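Endonuclease II (Enterobacteria phage t4, PDB 2WSH) nicks and cuts cytosine-containing double-stranded host DNA with magnesium, so that the phage can scavenge the host's nucleotides. Local coordinates at residues Y15-Y20 with I43-I48. The protein carries 1 engineered substitution. Residues are numbered along the deposited sequence; the frame is centred on the assembly and turned at random.
Sequences YSFIKY and IYAIAI. With PO4 (phosphate ion), chain E.
With chi1 at -81°, Phe17 swings its CG anti to its own carbonyl carbon and carries the ring toward strand 42-48, while in Ile43 a chi1 of -68° sets CG1 anti to the carbonyl carbon and the chain leads away, leaving the CG2 methyl facing the phenyl group. Ile43 CG2 meets the far end of the ring at Phe17 CZ, 3.8 Å away. Next along the ring, CE1 of Phe17 lies 4.0 Å from CB of Ala45, whose single methyl lets the ring come close to the strand backbone; the same CE1 is 3.8 Å from Ile43 O. A flat, wholly apolar ring suits this buried place, where Phe128 of helix 121-132 also packs edge-to-face with Phe17. The two strands do not pair directly: both bond to strand 97-111, Ile18 through Ala101 and Ala45 through Tyr100. Tyr44 between them points the opposite way, its OH giving a very short hydrogen bond to PO4 O4 (2.5 Å) in the plane of the ring. Tyr44 and Tyr54, on neighbouring antiparallel strands, are the tyrosines of the GIY-YIG motif; with Arg64 and Lys83 they hold this ion, probably from the crystallisation liquor, where a DNA phosphate probably binds.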
loop_
_atom_site.group_PDB
_atom_site.type_symbol
_atom_site.label_atom_id
_atom_site.label_comp_id
_atom_site.label_asym_id
_atom_site.label_seq_id
_atom_site.Cartn_x
_atom_site.Cartn_y
_atom_site.Cartn_z
ATOM N N TYR A 15 -20.060 -6.073 4.789
ATOM C CA TYR A 15 -18.716 -6.424 4.348
ATOM C C TYR A 15 -18.666 -6.896 2.906
ATOM O O TYR A 15 -17.687 -7.504 2.475
ATOM C CB TYR A 15 -18.114 -7.470 5.284
ATOM C CG TYR A 15 -17.944 -6.945 6.681
ATOM C CD1 TYR A 15 -16.811 -6.224 7.034
ATOM C CD2 TYR A 15 -18.925 -7.139 7.644
ATOM C CE1 TYR A 15 -16.651 -5.725 8.308
ATOM C CE2 TYR A 15 -18.772 -6.642 8.923
ATOM C CZ TYR A 15 -17.634 -5.935 9.249
ATOM O OH TYR A 15 -17.468 -5.435 10.519
ATOM N N SER A 16 -19.729 -6.607 2.166
ATOM C CA SER A 16 -19.788 -6.927 0.747
ATOM C C SER A 16 -19.489 -8.395 0.460
ATOM O O SER A 16 -18.705 -8.716 -0.430
ATOM C CB SER A 16 -18.847 -6.022 -0.050
ATOM O OG SER A 16 -19.323 -4.685 -0.061
ATOM N N PHE A 17 -20.112 -9.285 1.222
ATOM C CA PHE A 17 -20.083 -10.698 0.879
ATOM C C PHE A 17 -21.173 -10.955 -0.146
ATOM O O PHE A 17 -22.324 -10.580 0.052
ATOM C CB PHE A 17 -20.305 -11.572 2.114
ATOM C CG PHE A 17 -19.069 -11.781 2.945
ATOM C CD1 PHE A 17 -18.204 -12.829 2.670
ATOM C CD2 PHE A 17 -18.780 -10.940 4.008
ATOM C CE1 PHE A 17 -17.069 -13.028 3.435
ATOM C CE2 PHE A 17 -17.645 -11.132 4.777
ATOM C CZ PHE A 17 -16.789 -12.176 4.489
ATOM N N ILE A 18 -20.801 -11.580 -1.252
ATOM C CA ILE A 18 -21.763 -11.919 -2.285
ATOM C C ILE A 18 -21.969 -13.429 -2.299
ATOM O O ILE A 18 -21.004 -14.192 -2.263
ATOM C CB ILE A 18 -21.293 -11.418 -3.655
ATOM C CG1 ILE A 18 -21.291 -9.888 -3.672
ATOM C CG2 ILE A 18 -22.180 -11.962 -4.765
ATOM C CD1 ILE A 18 -20.501 -9.294 -4.803
ATOM N N LYS A 19 -23.226 -13.858 -2.323
ATOM C CA LYS A 19 -23.531 -15.283 -2.329
ATOM C C LYS A 19 -22.923 -15.954 -3.546
ATOM O O LYS A 19 -23.127 -15.521 -4.680
ATOM C CB LYS A 19 -25.036 -15.539 -2.286
ATOM C CG LYS A 19 -25.395 -16.987 -2.573
ATOM C CD LYS A 19 -26.780 -17.344 -2.071
ATOM C CE LYS A 19 -27.104 -18.793 -2.393
ATOM N NZ LYS A 19 -28.437 -19.202 -1.877
ATOM N N TYR A 20 -22.171 -17.018 -3.302
ATOM C CA TYR A 20 -21.464 -17.707 -4.363
ATOM C C TYR A 20 -22.246 -18.934 -4.802
ATOM O O TYR A 20 -22.541 -19.095 -5.981
ATOM C CB TYR A 20 -20.061 -18.095 -3.897
ATOM C CG TYR A 20 -19.250 -18.842 -4.931
ATOM C CD1 TYR A 20 -18.833 -18.223 -6.102
ATOM C CD2 TYR A 20 -18.893 -20.167 -4.730
ATOM C CE1 TYR A 20 -18.088 -18.910 -7.048
ATOM C CE2 TYR A 20 -18.152 -20.861 -5.666
ATOM C CZ TYR A 20 -17.749 -20.229 -6.821
ATOM O OH TYR A 20 -17.007 -20.925 -7.746
ATOM N N ILE A 43 -11.966 -14.174 0.747
ATOM C CA ILE A 43 -12.445 -14.655 2.029
ATOM C C ILE A 43 -13.790 -15.289 1.743
ATOM O O ILE A 43 -14.628 -14.696 1.065
ATOM C CB ILE A 43 -12.640 -13.506 3.027
ATOM C CG1 ILE A 43 -11.290 -12.904 3.416
ATOM C CG2 ILE A 43 -13.407 -13.983 4.259
ATOM C CD1 ILE A 43 -10.339 -13.899 4.054
ATOM N N TYR A 44 -13.997 -16.509 2.218
ATOM C CA TYR A 44 -15.302 -17.121 2.044
ATOM C C TYR A 44 -15.994 -17.356 3.373
ATOM O O TYR A 44 -15.351 -17.467 4.412
ATOM C CB TYR A 44 -15.235 -18.389 1.184
ATOM C CG TYR A 44 -14.604 -19.609 1.820
ATOM C CD1 TYR A 44 -15.386 -20.557 2.469
ATOM C CD2 TYR A 44 -13.237 -19.838 1.730
ATOM C CE1 TYR A 44 -14.825 -21.688 3.027
ATOM C CE2 TYR A 44 -12.664 -20.968 2.293
ATOM C CZ TYR A 44 -13.468 -21.888 2.937
ATOM O OH TYR A 44 -12.918 -23.015 3.494
ATOM N N ALA A 45 -17.316 -17.393 3.330
ATOM C CA ALA A 45 -18.104 -17.566 4.531
ATOM C C ALA A 45 -19.064 -18.720 4.319
ATOM O O ALA A 45 -19.707 -18.823 3.275
ATOM C CB ALA A 45 -18.865 -16.288 4.854
ATOM N N ILE A 46 -19.140 -19.604 5.302
ATOM C CA ILE A 46 -20.126 -20.665 5.273
ATOM C C ILE A 46 -21.269 -20.264 6.183
ATOM O O ILE A 46 -21.043 -19.856 7.324
ATOM C CB ILE A 46 -19.532 -22.003 5.743
ATOM C CG1 ILE A 46 -18.301 -22.352 4.910
ATOM C CG2 ILE A 46 -20.578 -23.112 5.659
ATOM C CD1 ILE A 46 -17.736 -23.726 5.206
ATOM N N ALA A 47 -22.492 -20.366 5.666
ATOM C CA ALA A 47 -23.685 -20.006 6.425
ATOM C C ALA A 47 -24.655 -21.172 6.485
ATOM O O ALA A 47 -24.921 -21.824 5.476
ATOM C CB ALA A 47 -24.368 -18.790 5.806
ATOM N N ILE A 48 -25.168 -21.433 7.682
ATOM C CA ILE A 48 -26.134 -22.498 7.907
ATOM C C ILE A 48 -27.413 -21.867 8.445
ATOM O O ILE A 48 -27.408 -21.244 9.508
ATOM C CB ILE A 48 -25.608 -23.534 8.925
ATOM C CG1 ILE A 48 -24.222 -24.047 8.518
ATOM C CG2 ILE A 48 -26.577 -24.697 9.052
ATOM C CD1 ILE A 48 -24.218 -24.878 7.248
HETATM P P PO4 E . -9.707 -24.040 4.429
HETATM O O1 PO4 E . -10.179 -22.996 5.413
HETATM O O2 PO4 E . -8.318 -23.696 3.945
HETATM O O3 PO4 E . -9.691 -25.414 5.060
HETATM O O4 PO4 E . -10.676 -24.033 3.275
#